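Local coordinates for protein beta-1,3-xylanase (Alcaligenes sp., PDB 2COV) that probably degrades beta-1,3-xylan and carries a family 31 carbohydrate-binding module, the part present here, with affinity for that polysaccharide, at residues 11-15 with 84-89; 21-27 with 55-61. All coordinates share one frame; numbering follows the deposited sequence.

How the contacts relate
From the N terminus, the chain enters contact 1 at 11-15, the start of strand 13-19, then turns back into strand 22-28, whose residues 21-27 form half of contact 2. Strands 37-41 and 44-51 follow before 55-61 returns to pair with 21-27, closing the inner loop. After strand 66-75, residues 84-89 meet 11-15 and close the outer loop, so contact 2 lies wholly within the span of contact 1. The two join directly, because strands 13-19 and 22-28 are sheet neighbours: Asn-14 O lies 2.9 Å from Tyr-26 N, a probable hydrogen bond. Contact 2 links adjacent strands, whereas contact 1 brings together the two outermost strands of the chain.

Contact 1 (11-15 with 84-89); sequences DDFNF and LDRNIT
Arg-86 reaches from strand 84-89 across the ring of Phe-13 to that residue's backbone carbonyl. With CG between the backbone N and the carbonyl carbon (chi1 75°), its chain follows the ring: CB lies 4.1 Å from Phe-13 CE1, and CG over one face, 4.0 Å from the ring centroid (CH-pi). CD passes Phe-13 CD1 at 3.7 Å, and NE passes Phe-13 O. The bend at chi3 then lets NH1 donate to Phe-13 O, 2.8 Å away in the carbonyl plane (N-H...O 152°), while NH2 lies nearest Asp-11 OD1. Ile-88 CG2 covers one guanidinium face; over the opposite face Asp-11 OD1 forms a long, charge-only salt bridge, 3.9 Å from Arg-86 NH1. A leucine in place of Arg-86 would probably leave Phe-13 O without this donor and take one positive charge from beside Asp-11, which also has a weak, long ion pair with Arg-76 of a second subunit. At Leu-84 to Arg-86 the sheet runs on into that subunit. Ile-88 CD1 stands over a Phe-15 ring face, 4.3 Å from its centroid. Strands 13-15 and 84-89, outermost within this chain, share no backbone pairing, their axes 8.7 Å apart: sheet layers facing each other, consistent with an immunoglobulin-like beta sandwich.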
ATOM      1  N   ASP A  11       0.401  -1.461  26.897  1.00 21.08           N
ATOM      2  CA  ASP A  11       0.429  -0.768  25.638  1.00 19.02           C
ATOM      3  C   ASP A  11      -0.957  -0.366  25.196  1.00 16.38           C
ATOM      4  O   ASP A  11      -1.925  -1.065  25.399  1.00 16.27           O
ATOM      5  CB  ASP A  11       1.049  -1.676  24.545  1.00 19.95           C
ATOM      6  CG  ASP A  11       2.583  -1.803  24.614  1.00 25.37           C
ATOM      7  OD1 ASP A  11       3.070  -2.555  23.773  1.00 29.97           O
ATOM      8  OD2 ASP A  11       3.286  -1.195  25.463  1.00 30.41           O
ATOM      9  N   ASP A  12      -0.987   0.818  24.639  1.00 15.23           N
ATOM     10  CA  ASP A  12      -2.221   1.383  24.088  1.00 14.83           C
ATOM     11  C   ASP A  12      -2.784   0.626  22.901  1.00 12.86           C
ATOM     12  O   ASP A  12      -3.982   0.697  22.682  1.00 12.93           O
ATOM     13  CB  ASP A  12      -1.936   2.810  23.672  1.00 15.74           C
ATOM     14  CG  ASP A  12      -1.793   3.786  24.839  1.00 18.96           C
ATOM     15  OD1 ASP A  12      -2.391   3.560  25.908  1.00 22.89           O
ATOM     16  OD2 ASP A  12      -1.151   4.809  24.568  1.00 21.46           O
ATOM     17  N   PHE A  13      -1.966  -0.088  22.165  1.00 12.36           N
ATOM     18  CA  PHE A  13      -2.345  -0.895  21.020  1.00 11.89           C
ATOM     19  C   PHE A  13      -2.260  -2.337  21.468  1.00 11.85           C
ATOM     20  O   PHE A  13      -1.161  -2.826  21.744  1.00 12.27           O
ATOM     21  CB  PHE A  13      -1.353  -0.611  19.886  1.00 12.39           C
ATOM     22  CG  PHE A  13      -1.724  -1.197  18.551  1.00 11.75           C
ATOM     23  CD1 PHE A  13      -0.772  -1.214  17.537  1.00 12.66           C
ATOM     24  CD2 PHE A  13      -2.963  -1.769  18.272  1.00 11.57           C
ATOM     25  CE1 PHE A  13      -1.021  -1.722  16.307  1.00 13.40           C
ATOM     26  CE2 PHE A  13      -3.245  -2.266  17.022  1.00 11.45           C
ATOM     27  CZ  PHE A  13      -2.268  -2.246  16.053  1.00 12.71           C
ATOM     28  N   ASN A  14      -3.387  -3.010  21.652  1.00 12.11           N
ATOM     29  CA  ASN A  14      -3.331  -4.297  22.325  1.00 12.60           C
ATOM     30  C   ASN A  14      -4.589  -5.115  22.009  1.00 11.56           C
ATOM     31  O   ASN A  14      -5.354  -4.816  21.107  1.00 12.38           O
ATOM     32  CB  ASN A  14      -3.146  -3.999  23.823  1.00 13.61           C
ATOM     33  CG  ASN A  14      -2.248  -4.911  24.557  1.00 16.11           C
ATOM     34  OD1 ASN A  14      -1.574  -4.386  25.523  1.00 21.92           O
ATOM     35  ND2 ASN A  14      -2.168  -6.114  24.206  1.00 14.26           N
ATOM     36  N   PHE A  15      -4.723  -6.217  22.736  1.00 13.51           N
ATOM     37  CA  PHE A  15      -5.879  -7.109  22.588  1.00 13.64           C
ATOM     38  C   PHE A  15      -6.326  -7.669  23.902  1.00 14.97           C
ATOM     39  O   PHE A  15      -5.571  -7.743  24.865  1.00 14.09           O
ATOM     40  CB  PHE A  15      -5.606  -8.236  21.610  1.00 14.77           C
ATOM     41  CG  PHE A  15      -4.647  -9.244  22.148  1.00 13.65           C
ATOM     42  CD1 PHE A  15      -3.297  -9.083  22.031  1.00 15.07           C
ATOM     43  CD2 PHE A  15      -5.116 -10.386  22.831  1.00 15.34           C
ATOM     44  CE1 PHE A  15      -2.399 -10.020  22.564  1.00 15.33           C
ATOM     45  CE2 PHE A  15      -4.218 -11.300  23.377  1.00 15.66           C
ATOM     46  CZ  PHE A  15      -2.867 -11.173  23.202  1.00 15.21           C
ATOM     47  N   LEU A  84      -0.975   1.823  12.098  1.00 10.73           N
ATOM     48  CA  LEU A  84      -0.109   1.136  13.041  1.00 10.32           C
ATOM     49  C   LEU A  84      -0.244  -0.366  12.908  1.00 11.60           C
ATOM     50  O   LEU A  84      -1.375  -0.825  12.866  1.00 11.60           O
ATOM     51  CB  LEU A  84      -0.415   1.524  14.502  1.00 11.60           C
ATOM     52  CG  LEU A  84      -0.298   2.978  14.899  1.00 13.44           C
ATOM     53  CD1 LEU A  84      -1.628   3.668  14.675  1.00 18.78           C
ATOM     54  CD2 LEU A  84      -0.037   3.142  16.341  1.00 15.62           C
ATOM     55  N   ASP A  85       0.885  -1.086  12.860  1.00 11.19           N
ATOM     56  CA  ASP A  85       0.863  -2.532  12.829  1.00 11.88           C
ATOM     57  C   ASP A  85       1.657  -3.086  13.970  1.00 10.86           C
ATOM     58  O   ASP A  85       2.744  -2.587  14.246  1.00 11.34           O
ATOM     59  CB  ASP A  85       1.440  -3.072  11.501  1.00 12.32           C
ATOM     60  CG  ASP A  85       0.773  -2.519  10.206  1.00 16.24           C
ATOM     61  OD1 ASP A  85      -0.412  -2.714  10.059  1.00 18.18           O
ATOM     62  OD2 ASP A  85       1.462  -1.847   9.327  1.00 19.22           O
ATOM     63  N   ARG A  86       1.200  -4.192  14.556  1.00 11.35           N
ATOM     64  CA  ARG A  86       2.068  -4.967  15.482  1.00 10.69           C
ATOM     65  C   ARG A  86       1.697  -6.424  15.421  1.00 10.36           C
ATOM     66  O   ARG A  86       0.518  -6.757  15.345  1.00 11.37           O
ATOM     67  CB  ARG A  86       1.966  -4.413  16.860  1.00 12.23           C
ATOM     68  CG  ARG A  86       0.722  -4.711  17.630  1.00 11.75           C
ATOM     69  CD  ARG A  86       0.764  -4.220  19.126  1.00 14.92           C
ATOM     70  NE  ARG A  86       1.766  -5.034  19.857  1.00 15.51           N
ATOM     71  CZ  ARG A  86       1.654  -5.373  21.147  1.00 19.39           C
ATOM     72  NH1 ARG A  86       0.681  -4.959  21.946  1.00 22.28           N
ATOM     73  NH2 ARG A  86       2.588  -6.134  21.702  1.00 22.79           N
ATOM     74  N   ASN A  87       2.668  -7.295  15.592  1.00 11.40           N
ATOM     75  CA  ASN A  87       2.408  -8.748  15.670  1.00 11.64           C
ATOM     76  C   ASN A  87       2.277  -9.200  17.085  1.00 12.00           C
ATOM     77  O   ASN A  87       3.040  -8.774  17.976  1.00 12.70           O
ATOM     78  CB  ASN A  87       3.563  -9.539  15.026  1.00 11.75           C
ATOM     79  CG  ASN A  87       3.753  -9.288  13.574  1.00 12.73           C
ATOM     80  OD1 ASN A  87       2.851  -8.841  12.884  1.00 12.32           O
ATOM     81  ND2 ASN A  87       4.981  -9.630  13.089  1.00 13.81           N
ATOM     82  N   ILE A  88       1.315 -10.095  17.314  1.00 12.03           N
ATOM     83  CA  ILE A  88       1.028 -10.660  18.629  1.00 13.69           C
ATOM     84  C   ILE A  88       0.763 -12.171  18.514  1.00 14.14           C
ATOM     85  O   ILE A  88       0.513 -12.694  17.434  1.00 14.52           O
ATOM     86  CB  ILE A  88      -0.168  -9.943  19.376  1.00 13.62           C
ATOM     87  CG1 ILE A  88      -1.484 -10.098  18.628  1.00 14.09           C
ATOM     88  CG2 ILE A  88       0.159  -8.494  19.582  1.00 14.49           C
ATOM     89  CD1 ILE A  88      -2.273 -11.422  18.894  1.00 15.63           C
ATOM     90  N   THR A  89       0.886 -12.816  19.645  1.00 15.75           N
ATOM     91  CA  THR A  89       0.360 -14.174  19.835  1.00 16.55           C
ATOM     92  C   THR A  89      -0.907 -14.132  20.676  1.00 15.80           C
ATOM     93  O   THR A  89      -0.919 -13.485  21.703  1.00 16.58           O
ATOM     94  CB  THR A  89       1.428 -15.044  20.488  1.00 19.55           C
ATOM     95  OG1 THR A  89       2.601 -15.087  19.660  1.00 20.05           O
ATOM     96  CG2 THR A  89       0.911 -16.489  20.737  1.00 19.23           C
TER

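Contact 2 (21-27 with 55-61); sequences QEIEVYH and FRKTFNA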
ATOM      1  N   GLN A  21     -12.454 -18.585  21.051  1.00 20.95           N
ATOM      2  CA  GLN A  21     -12.368 -18.373  19.606  1.00 21.43           C
ATOM      3  C   GLN A  21     -12.585 -16.907  19.221  1.00 17.94           C
ATOM      4  O   GLN A  21     -12.857 -16.652  18.092  1.00 17.74           O
ATOM      5  CB  GLN A  21     -13.299 -19.248  18.824  1.00 24.16           C
ATOM      6  CG  GLN A  21     -14.745 -18.879  19.180  1.00 29.59           C
ATOM      7  CD  GLN A  21     -15.250 -19.806  20.221  1.00 33.86           C
ATOM      8  OE1 GLN A  21     -15.540 -19.377  21.360  1.00 36.22           O
ATOM      9  NE2 GLN A  21     -15.285 -21.126  19.877  1.00 39.44           N
ATOM     10  N   GLU A  22     -12.462 -15.978  20.160  1.00 18.40           N
ATOM     11  CA  GLU A  22     -12.664 -14.552  19.853  1.00 16.28           C
ATOM     12  C   GLU A  22     -11.623 -13.674  20.575  1.00 15.95           C
ATOM     13  O   GLU A  22     -11.392 -13.780  21.781  1.00 15.30           O
ATOM     14  CB  GLU A  22     -14.074 -14.072  20.252  1.00 17.67           C
ATOM     15  CG  GLU A  22     -15.202 -14.445  19.209  1.00 22.95           C
ATOM     16  CD  GLU A  22     -16.477 -13.650  19.390  1.00 23.63           C
ATOM     17  OE1 GLU A  22     -17.244 -13.665  18.372  1.00 29.39           O
ATOM     18  OE2 GLU A  22     -16.670 -13.058  20.517  1.00 25.29           O
ATOM     19  N   ILE A  23     -11.053 -12.761  19.800  1.00 14.24           N
ATOM     20  CA  ILE A  23     -10.077 -11.764  20.250  1.00 13.66           C
ATOM     21  C   ILE A  23     -10.681 -10.384  20.007  1.00 12.62           C
ATOM     22  O   ILE A  23     -11.296 -10.188  18.988  1.00 14.45           O
ATOM     23  CB  ILE A  23      -8.735 -11.926  19.484  1.00 13.75           C
ATOM     24  CG1 ILE A  23      -7.651 -11.025  20.076  1.00 14.81           C
ATOM     25  CG2 ILE A  23      -8.906 -11.674  17.999  1.00 13.92           C
ATOM     26  CD1 ILE A  23      -6.325 -11.214  19.391  1.00 14.05           C
ATOM     27  N   GLU A  24     -10.523  -9.469  20.975  1.00 13.17           N
ATOM     28  CA  GLU A  24     -10.891  -8.070  20.747  1.00 13.94           C
ATOM     29  C   GLU A  24      -9.567  -7.338  20.561  1.00 13.79           C
ATOM     30  O   GLU A  24      -8.727  -7.331  21.437  1.00 14.31           O
ATOM     31  CB  GLU A  24     -11.636  -7.531  21.960  1.00 14.99           C
ATOM     32  CG  GLU A  24     -11.964  -6.024  21.794  1.00 14.09           C
ATOM     33  CD  GLU A  24     -12.710  -5.431  22.943  1.00 19.15           C
ATOM     34  OE1 GLU A  24     -12.167  -5.424  24.040  1.00 23.50           O
ATOM     35  OE2 GLU A  24     -13.784  -4.909  22.745  1.00 21.80           O
ATOM     36  N   VAL A  25      -9.468  -6.642  19.469  1.00 12.41           N
ATOM     37  CA  VAL A  25      -8.301  -5.804  19.141  1.00 11.53           C
ATOM     38  C   VAL A  25      -8.687  -4.388  19.440  1.00 11.07           C
ATOM     39  O   VAL A  25      -9.803  -3.958  19.149  1.00 11.75           O
ATOM     40  CB  VAL A  25      -7.897  -5.973  17.674  1.00 12.33           C
ATOM     41  CG1 VAL A  25      -6.743  -5.075  17.314  1.00 13.20           C
ATOM     42  CG2 VAL A  25      -7.587  -7.460  17.355  1.00 13.37           C
ATOM     43  N   TYR A  26      -7.828  -3.627  20.077  1.00 11.75           N
ATOM     44  CA  TYR A  26      -8.149  -2.244  20.393  1.00 11.47           C
ATOM     45  C   TYR A  26      -6.932  -1.340  20.366  1.00 11.63           C
ATOM     46  O   TYR A  26      -5.795  -1.736  20.444  1.00 11.93           O
ATOM     47  CB  TYR A  26      -8.821  -2.153  21.755  1.00 11.88           C
ATOM     48  CG  TYR A  26      -7.923  -2.504  22.945  1.00 12.15           C
ATOM     49  CD1 TYR A  26      -7.108  -1.557  23.531  1.00 13.66           C
ATOM     50  CD2 TYR A  26      -7.935  -3.783  23.517  1.00 13.47           C
ATOM     51  CE1 TYR A  26      -6.303  -1.866  24.620  1.00 14.21           C
ATOM     52  CE2 TYR A  26      -7.148  -4.071  24.591  1.00 15.62           C
ATOM     53  CZ  TYR A  26      -6.323  -3.146  25.143  1.00 15.58           C
ATOM     54  OH  TYR A  26      -5.546  -3.466  26.260  1.00 16.63           O
ATOM     55  N   HIS A  27      -7.237  -0.044  20.206  1.00 11.44           N
ATOM     56  CA  HIS A  27      -6.281   1.007  20.377  1.00 11.76           C
ATOM     57  C   HIS A  27      -6.914   2.096  21.265  1.00 11.10           C
ATOM     58  O   HIS A  27      -7.947   2.659  20.928  1.00 11.61           O
ATOM     59  CB  HIS A  27      -5.801   1.653  19.083  1.00 10.74           C
ATOM     60  CG  HIS A  27      -4.460   2.326  19.214  1.00 10.28           C
ATOM     61  ND1 HIS A  27      -4.219   3.333  20.132  1.00 11.46           N
ATOM     62  CD2 HIS A  27      -3.253   2.024  18.657  1.00 12.41           C
ATOM     63  CE1 HIS A  27      -2.922   3.655  20.078  1.00 12.06           C
ATOM     64  NE2 HIS A  27      -2.305   2.879  19.181  1.00 12.59           N
ATOM     65  N   PHE A  55     -10.830   2.428  20.672  1.00 11.69           N
ATOM     66  CA  PHE A  55     -11.413   1.928  19.450  1.00 11.45           C
ATOM     67  C   PHE A  55     -11.268   0.440  19.429  1.00 11.81           C
ATOM     68  O   PHE A  55     -10.143  -0.016  19.609  1.00 12.90           O
ATOM     69  CB  PHE A  55     -10.748   2.540  18.231  1.00 12.34           C
ATOM     70  CG  PHE A  55     -10.928   4.054  18.141  1.00 12.05           C
ATOM     71  CD1 PHE A  55     -10.004   4.893  18.687  1.00 13.44           C
ATOM     72  CD2 PHE A  55     -12.012   4.571  17.470  1.00 13.94           C
ATOM     73  CE1 PHE A  55     -10.167   6.276  18.595  1.00 14.07           C
ATOM     74  CE2 PHE A  55     -12.210   5.966  17.398  1.00 15.12           C
ATOM     75  CZ  PHE A  55     -11.266   6.774  17.943  1.00 15.37           C
ATOM     76  N   ARG A  56     -12.320  -0.342  19.171  1.00 12.12           N
ATOM     77  CA  ARG A  56     -12.263  -1.753  19.435  1.00 12.95           C
ATOM     78  C   ARG A  56     -13.147  -2.561  18.508  1.00 12.35           C
ATOM     79  O   ARG A  56     -14.194  -2.052  18.068  1.00 13.27           O
ATOM     80  CB  ARG A  56     -12.584  -2.036  20.839  1.00 16.26           C
ATOM     81  CG  ARG A  56     -13.839  -1.605  21.395  1.00 18.50           C
ATOM     82  CD  ARG A  56     -13.762  -1.662  23.179  1.00 18.53           C
ATOM     83  NE  ARG A  56     -13.395  -0.633  24.120  1.00 26.41           N
ATOM     84  CZ  ARG A  56     -12.693  -0.975  25.159  1.00 21.75           C
ATOM     85  NH1 ARG A  56     -12.334  -0.105  26.037  1.00 26.90           N
ATOM     86  NH2 ARG A  56     -12.215  -2.294  25.283  1.00 25.35           N
ATOM     87  N   LYS A  57     -12.726  -3.792  18.173  1.00 12.79           N
ATOM     88  CA  LYS A  57     -13.537  -4.698  17.416  1.00 12.92           C
ATOM     89  C   LYS A  57     -13.107  -6.128  17.726  1.00 12.59           C
ATOM     90  O   LYS A  57     -11.955  -6.359  18.054  1.00 12.92           O
ATOM     91  CB  LYS A  57     -13.453  -4.439  15.900  1.00 16.02           C
ATOM     92  CG  LYS A  57     -14.728  -4.854  15.091  1.00 19.60           C
ATOM     93  CD  LYS A  57     -15.884  -3.953  15.405  1.00 22.39           C
ATOM     94  CE  LYS A  57     -17.133  -4.422  14.638  1.00 26.72           C
ATOM     95  NZ  LYS A  57     -18.380  -3.921  15.121  1.00 28.47           N
ATOM     96  N   THR A  58     -14.044  -7.070  17.626  1.00 13.43           N
ATOM     97  CA  THR A  58     -13.783  -8.482  17.868  1.00 13.95           C
ATOM     98  C   THR A  58     -13.760  -9.293  16.578  1.00 13.26           C
ATOM     99  O   THR A  58     -14.460  -9.001  15.589  1.00 15.14           O
ATOM    100  CB  THR A  58     -14.834  -9.035  18.863  1.00 16.19           C
ATOM    101  OG1 THR A  58     -14.774  -8.254  20.096  1.00 18.33           O
ATOM    102  CG2 THR A  58     -14.666 -10.477  19.125  1.00 19.99           C
ATOM    103  N   PHE A  59     -12.944 -10.358  16.600  1.00 13.20           N
ATOM    104  CA  PHE A  59     -12.666 -11.216  15.457  1.00 13.16           C
ATOM    105  C   PHE A  59     -12.570 -12.654  15.919  1.00 13.50           C
ATOM    106  O   PHE A  59     -12.282 -12.926  17.070  1.00 14.07           O
ATOM    107  CB  PHE A  59     -11.267 -10.859  14.896  1.00 13.46           C
ATOM    108  CG  PHE A  59     -11.133  -9.427  14.445  1.00 13.30           C
ATOM    109  CD1 PHE A  59     -10.794  -8.455  15.335  1.00 12.87           C
ATOM    110  CD2 PHE A  59     -11.352  -9.081  13.156  1.00 14.20           C
ATOM    111  CE1 PHE A  59     -10.703  -7.132  14.926  1.00 13.04           C
ATOM    112  CE2 PHE A  59     -11.212  -7.783  12.727  1.00 14.72           C
ATOM    113  CZ  PHE A  59     -10.899  -6.810  13.631  1.00 13.79           C
ATOM    114  N   ASN A  60     -12.774 -13.569  14.984  1.00 14.33           N
ATOM    115  CA  ASN A  60     -12.463 -14.976  15.228  1.00 15.14           C
ATOM    116  C   ASN A  60     -10.955 -15.130  15.384  1.00 14.90           C
ATOM    117  O   ASN A  60     -10.202 -14.493  14.630  1.00 16.13           O
ATOM    118  CB  ASN A  60     -12.915 -15.841  14.058  1.00 14.87           C
ATOM    119  CG  ASN A  60     -14.398 -15.768  13.795  1.00 16.00           C
ATOM    120  OD1 ASN A  60     -15.235 -15.809  14.707  1.00 20.88           O
ATOM    121  ND2 ASN A  60     -14.721 -15.670  12.522  1.00 17.55           N
ATOM    122  N   ALA A  61     -10.507 -15.981  16.265  1.00 14.66           N
ATOM    123  CA  ALA A  61      -9.079 -16.273  16.427  1.00 15.71           C
ATOM    124  C   ALA A  61      -8.894 -17.625  17.076  1.00 16.36           C
ATOM    125  O   ALA A  61      -9.835 -18.231  17.600  1.00 17.37           O
ATOM    126  CB  ALA A  61      -8.389 -15.196  17.253  1.00 16.43           C
TER
HETATM  127  O   HOH W   1     -15.877 -12.639  15.984  1.00 43.02           O
HETATM  128  O   HOH W   2     -15.070  -5.379  20.351  1.00 25.86           O
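The Phe-59 ring turns its edge to Ile-23 O, which lies near the ring plane, while Val-25 CG2 touches its CD1 at 3.9 Å. Phe-55 likewise has His-27 O at its edge, and the Arg-56 guanidinium has Glu-24 OE1 at its own; over a face of the Tyr-26 ring the Arg-56 CZ is distant, at most a weak cation-pi attraction. These groups belong to an antiparallel strand pair, consistent with an immunoglobulin-like beta sandwich. Ile-23 with Phe-59, Val-25 with Lys-57 and His-27 with Phe-55 are hydrogen-bonded pairs, each joined by two backbone bonds; Val-25 N to Lys-57 O is 2.9 Å. On the face of Ile-23, Val-25 and Phe-59, Val-39 and Leu-41 cover Phe-59; just beyond the strand end Ala-61 CB meets Ile-23 CG2 at 3.6 Å. The face of Glu-22, Glu-24, Arg-56, Thr-58 and Asn-60 carries most of the polar groups, with Tyr-26 among them. Glu-24 CG stands anti to the backbone N (chi1 176°), and the extended chain brings OE1 to Arg-56 NH2 in a salt bridge whose hydrogen bond is weak (3.4 Å), carboxylate and guanidinium planes 49° apart. Asn-16 also donates to OE1; Arg-56 NE donates to Ser-51 O and NH2 to Asn-96 O. One water donates to Glu-24 OE2 at 2.8 Å and is hydrogen-bonded to Thr-58 OG1 at 2.9 Å.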